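Local atomic coordinates of putative phosphonate binding protein for ABC transporter (Prochlorococcus marinus str. MIT 9301, PDB entry 5LQ8), a protein that binds inorganic phosphite strongly, and methylphosphonate and phosphate only very weakly, probably as the periplasmic solute-binding component of an ABC transporter. Residues P12-D17 / S157-I162; I44-A49 / F121-S126. All coordinates share one frame; numbering follows the deposited sequence.

Contact 1. Residues P12-D17 / S157-I162. With GB (methylphosphonic acid ester group), chain B.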
# COMPACT_ATOMS: atom_id res chain seq x y z
N PRO A 12 -5.75 -4.71 -0.37
CA PRO A 12 -6.83 -3.95 -1.02
C PRO A 12 -6.78 -2.47 -0.63
O PRO A 12 -7.58 -1.96 0.17
CB PRO A 12 -8.08 -4.64 -0.49
CG PRO A 12 -7.71 -5.12 0.85
CD PRO A 12 -6.25 -5.57 0.72
N ASP A 13 -5.80 -1.78 -1.22
CA ASP A 13 -5.49 -0.40 -0.88
C ASP A 13 -6.26 0.66 -1.64
O ASP A 13 -6.16 1.87 -1.35
CB ASP A 13 -3.97 -0.18 -1.06
CG ASP A 13 -3.51 -0.18 -2.53
OD1 ASP A 13 -4.13 -0.83 -3.37
OD2 ASP A 13 -2.49 0.45 -2.84
N GLN A 14 -6.98 0.17 -2.64
CA GLN A 14 -7.76 0.96 -3.58
C GLN A 14 -9.06 0.21 -3.83
O GLN A 14 -9.18 -0.94 -3.45
CB GLN A 14 -6.98 1.16 -4.90
CG GLN A 14 -5.86 2.15 -4.73
CD GLN A 14 -5.06 2.26 -5.99
OE1 GLN A 14 -4.14 1.48 -6.21
NE2 GLN A 14 -5.39 3.20 -6.81
N ASN A 15 -10.02 0.85 -4.48
CA ASN A 15 -11.25 0.19 -4.87
C ASN A 15 -11.00 -1.04 -5.72
O ASN A 15 -10.03 -1.12 -6.48
CB ASN A 15 -12.18 1.15 -5.63
CG ASN A 15 -12.68 2.28 -4.79
OD1 ASN A 15 -12.87 2.13 -3.55
ND2 ASN A 15 -12.92 3.43 -5.44
N GLN A 16 -11.88 -2.03 -5.56
CA GLN A 16 -11.74 -3.34 -6.19
C GLN A 16 -11.73 -3.27 -7.72
O GLN A 16 -11.08 -4.09 -8.36
CB GLN A 16 -12.84 -4.33 -5.71
CG GLN A 16 -12.55 -5.76 -6.10
CD GLN A 16 -11.26 -6.26 -5.44
OE1 GLN A 16 -11.05 -6.06 -4.24
NE2 GLN A 16 -10.40 -6.90 -6.21
N ASP A 17 -12.45 -2.32 -8.30
CA ASP A 17 -12.43 -2.19 -9.78
C ASP A 17 -11.02 -1.92 -10.32
O ASP A 17 -10.59 -2.50 -11.33
CB ASP A 17 -13.50 -1.18 -10.34
CG ASP A 17 -13.32 0.28 -9.89
OD1 ASP A 17 -12.65 0.59 -8.88
OD2 ASP A 17 -13.92 1.15 -10.56
N SER A 157 -8.85 1.58 3.23
CA SER A 157 -8.24 1.77 1.92
C SER A 157 -8.02 3.26 1.70
O SER A 157 -8.71 4.12 2.30
CB SER A 157 -9.10 1.16 0.80
OG SER A 157 -9.93 2.14 0.18
N HIS A 158 -7.10 3.57 0.79
CA HIS A 158 -6.82 4.98 0.48
C HIS A 158 -7.95 5.67 -0.26
O HIS A 158 -8.21 6.85 -0.04
CB HIS A 158 -5.47 5.12 -0.26
CG HIS A 158 -4.35 4.49 0.49
ND1 HIS A 158 -3.98 4.93 1.74
CD2 HIS A 158 -3.59 3.40 0.23
CE1 HIS A 158 -3.03 4.15 2.21
NE2 HIS A 158 -2.79 3.19 1.33
N ASP A 159 -8.60 4.92 -1.14
CA ASP A 159 -9.80 5.47 -1.81
C ASP A 159 -10.92 5.75 -0.80
O ASP A 159 -11.62 6.76 -0.87
CB ASP A 159 -10.30 4.54 -2.93
CG ASP A 159 -9.48 4.66 -4.21
OD1 ASP A 159 -8.79 5.69 -4.46
OD2 ASP A 159 -9.55 3.67 -4.96
N ALA A 160 -11.06 4.85 0.18
CA ALA A 160 -12.11 5.01 1.21
C ALA A 160 -11.87 6.20 2.15
O ALA A 160 -12.79 6.89 2.54
CB ALA A 160 -12.31 3.73 1.98
N THR A 161 -10.59 6.46 2.45
CA THR A 161 -10.24 7.64 3.21
C THR A 161 -10.64 8.94 2.51
O THR A 161 -11.23 9.83 3.09
CB THR A 161 -8.73 7.65 3.48
OG1 THR A 161 -8.38 6.44 4.22
CG2 THR A 161 -8.32 8.88 4.23
N ILE A 162 -10.28 9.01 1.25
CA ILE A 162 -10.63 10.19 0.44
C ILE A 162 -12.16 10.39 0.47
O ILE A 162 -12.68 11.47 0.71
CB ILE A 162 -10.12 10.01 -1.01
CG1 ILE A 162 -8.61 10.18 -1.03
CG2 ILE A 162 -10.81 11.03 -1.95
CD1 ILE A 162 -7.98 9.91 -2.39
P1 GB B . 0.12 0.79 2.43
O1 GB B . 0.64 -0.12 3.54
O2 GB B . 0.91 2.12 2.38
C1 GB B . 0.51 -0.08 1.00
O3 GB B . -1.39 1.00 2.53
O HOH W 1 -11.70 0.78 -1.17
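His158 and Asp159, in the first turn of helix 158-167, take hold of the backbone of residues 13 to 15. The amide of His158 gives a 2.9 Å hydrogen bond from N to Asp13 O. This is the close-packed part: CB of Ser157 presses on Pro12 O, and CD2 of the His158 ring lies 3.8 Å from Asp13 CB. The ring's other end reaches the bound methylphosphonate, NE2 donating to O3 at 2.9 Å with the phosphorus at its edge, in plane. One residue on, the carboxylate of Asp159 receives a nearly straight bond, Asn15 N to Asp159 OD2 at 2.9 Å, on its anti side, 20° out of the carboxylate plane. Chi1 of -78° sets Asp159 CG beside its own backbone N and brings OD2 within 3.5 Å of Gln14 CA.

Toward Asn15 the fit loosens. Its amide crosses the carboxylate with the planes 46° apart, and a water spans Asn15 OD1 and Ser157 OG; that same OG caps the helix by accepting from Ala160 N. Asp13 turns its own carboxylate to Tyr206. Both direct bonds use backbone groups of 12-17, one met by an amide, the other by a carboxylate. His158 thus bonds Asp13 through its main chain and the ligand through its ring, consistent with the contact positioning the imidazole.

Contact 2. Residues I44-A49 / F121-S126. With GB (methylphosphonic acid ester group), chain B.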
# COMPACT_ATOMS: atom_id res chain seq x y z
N ILE A 44 -10.53 -9.59 1.29
CA ILE A 44 -11.42 -8.54 1.86
C ILE A 44 -10.73 -7.39 2.58
O ILE A 44 -11.26 -6.28 2.67
CB ILE A 44 -12.53 -9.14 2.79
CG1 ILE A 44 -11.89 -9.78 4.01
CG2 ILE A 44 -13.46 -10.07 2.02
CD1 ILE A 44 -12.91 -10.05 5.10
N ASN A 45 -9.54 -7.64 3.12
CA ASN A 45 -8.84 -6.60 3.89
C ASN A 45 -7.33 -6.93 3.97
O ASN A 45 -6.88 -7.92 3.40
CB ASN A 45 -9.47 -6.40 5.28
CG ASN A 45 -9.42 -7.65 6.13
OD1 ASN A 45 -8.48 -8.43 6.08
ND2 ASN A 45 -10.43 -7.83 6.95
N TYR A 46 -6.56 -6.03 4.59
CA TYR A 46 -5.09 -6.22 4.63
C TYR A 46 -4.68 -7.44 5.41
O TYR A 46 -3.77 -8.15 4.99
CB TYR A 46 -4.39 -5.00 5.24
CG TYR A 46 -4.20 -3.77 4.40
CD1 TYR A 46 -2.98 -3.09 4.38
CD2 TYR A 46 -5.22 -3.22 3.67
CE1 TYR A 46 -2.81 -1.93 3.65
CE2 TYR A 46 -5.03 -2.06 2.94
CZ TYR A 46 -3.83 -1.39 2.95
OH TYR A 46 -3.56 -0.19 2.27
N ILE A 47 -5.38 -7.70 6.52
CA ILE A 47 -5.10 -8.86 7.35
C ILE A 47 -5.26 -10.14 6.52
O ILE A 47 -4.51 -11.08 6.62
CB ILE A 47 -6.03 -8.94 8.60
CG1 ILE A 47 -5.67 -7.84 9.59
CG2 ILE A 47 -5.87 -10.27 9.32
CD1 ILE A 47 -6.77 -7.54 10.59
N ALA A 48 -6.30 -10.16 5.70
CA ALA A 48 -6.56 -11.29 4.84
C ALA A 48 -5.45 -11.58 3.82
O ALA A 48 -5.27 -12.73 3.43
CB ALA A 48 -7.89 -11.15 4.16
N ALA A 49 -4.78 -10.53 3.34
CA ALA A 49 -3.64 -10.72 2.47
C ALA A 49 -2.48 -11.38 3.23
O ALA A 49 -1.85 -12.32 2.73
CB ALA A 49 -3.17 -9.41 1.88
N PHE A 121 -7.79 7.29 9.63
CA PHE A 121 -6.70 6.64 8.93
C PHE A 121 -7.29 5.73 7.83
O PHE A 121 -8.53 5.57 7.70
CB PHE A 121 -5.93 5.74 9.91
CG PHE A 121 -5.22 6.47 11.03
CD1 PHE A 121 -4.08 7.20 10.79
CD2 PHE A 121 -5.71 6.41 12.34
CE1 PHE A 121 -3.43 7.84 11.82
CE2 PHE A 121 -5.09 7.07 13.34
CZ PHE A 121 -3.93 7.78 13.09
N GLY A 122 -6.41 5.09 7.08
CA GLY A 122 -6.76 3.98 6.21
C GLY A 122 -6.89 2.67 6.97
O GLY A 122 -7.33 2.66 8.11
N SER A 123 -6.47 1.58 6.34
CA SER A 123 -6.41 0.32 7.03
C SER A 123 -5.62 0.46 8.32
O SER A 123 -4.59 1.13 8.36
CB SER A 123 -5.83 -0.78 6.15
OG SER A 123 -5.63 -1.97 6.91
N GLU A 124 -6.11 -0.25 9.34
CA GLU A 124 -5.33 -0.43 10.57
C GLU A 124 -3.89 -0.88 10.30
O GLU A 124 -3.00 -0.52 11.06
CB GLU A 124 -5.98 -1.47 11.53
CG GLU A 124 -7.31 -1.10 12.16
CD GLU A 124 -8.53 -1.49 11.32
OE1 GLU A 124 -8.35 -1.81 10.11
OE2 GLU A 124 -9.69 -1.48 11.86
N ASN A 125 -3.67 -1.64 9.23
CA ASN A 125 -2.37 -2.19 8.84
C ASN A 125 -1.68 -1.51 7.67
O ASN A 125 -0.78 -2.07 7.08
CB ASN A 125 -2.48 -3.72 8.60
CG ASN A 125 -2.83 -4.43 9.87
OD1 ASN A 125 -2.11 -4.30 10.85
ND2 ASN A 125 -3.96 -5.07 9.90
N SER A 126 -2.14 -0.32 7.35
CA SER A 126 -1.56 0.50 6.25
C SER A 126 -0.34 1.24 6.72
O SER A 126 -0.32 1.79 7.81
CB SER A 126 -2.58 1.51 5.73
OG SER A 126 -1.99 2.34 4.75
P1 GB B . 0.12 0.79 2.43
O1 GB B . 0.64 -0.12 3.54
O2 GB B . 0.91 2.12 2.38
C1 GB B . 0.51 -0.08 1.00
O3 GB B . -1.39 1.00 2.53
O HOH W 2 -5.30 1.92 3.59
O HOH W 3 -7.65 -3.50 6.14
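O3 of the bound methylphosphonate is gripped by Tyr46 and Ser126, one from each segment, and by His158 as well. The Tyr46 OH to O3 bond is very short at 2.5 Å; Ser126 OG donates to the same oxygen at 2.7 Å. With chi1 at 176° the Ser126 hydroxyl stands opposite its own backbone N, and it also caps helix 127-139 by accepting from Gly129 N.

Ser123 covers one face of the Tyr46 ring: its CB sits over the centre, 3.6 Å from the centroid, in a CH-pi contact, while OG hangs over CG at 3.4 Å. This OG accepts from Asn125 N, an ST turn within the type I beta turn from Ser123 to Ser126. Two waters complete the join, one between Tyr46 OH and Ser123 N, the other between Tyr46 N and Ser123 OG. Farther from the ligand, Asn125 ND2 comes 3.3 Å from Ile47 CG1, whereas its OD1 is held by Lys272 and Gln70.

Thr127 N and Ser128 OG also bond the ligand, so the anion rests at the start of helix 127-139, in the interdomain cleft characteristic of periplasmic binding proteins.

Overall arrangement
Both contacts bridge the parts of the chain built on the two mixed sheets, and they converge on one ligand oxygen, O3, their centres about 10 Å apart. Contact 2, nested along the chain inside the loop closed by contact 1, is the more buried and relies on an aromatic face, waters and the shared anion, with no direct hydrogen bond between its segments. Contact 1 is partly buried and is joined by direct bonds to backbone groups. They touch where His158 CE1 packs on Ser126 OG at 3.3 Å and Asp13 CB on Tyr46 OH at 3.4 Å. Contact 1 joins the starts of helices 16-34 and 158-167; contact 2 joins the start of helix 46-54 to the loop leading into helix 127-139.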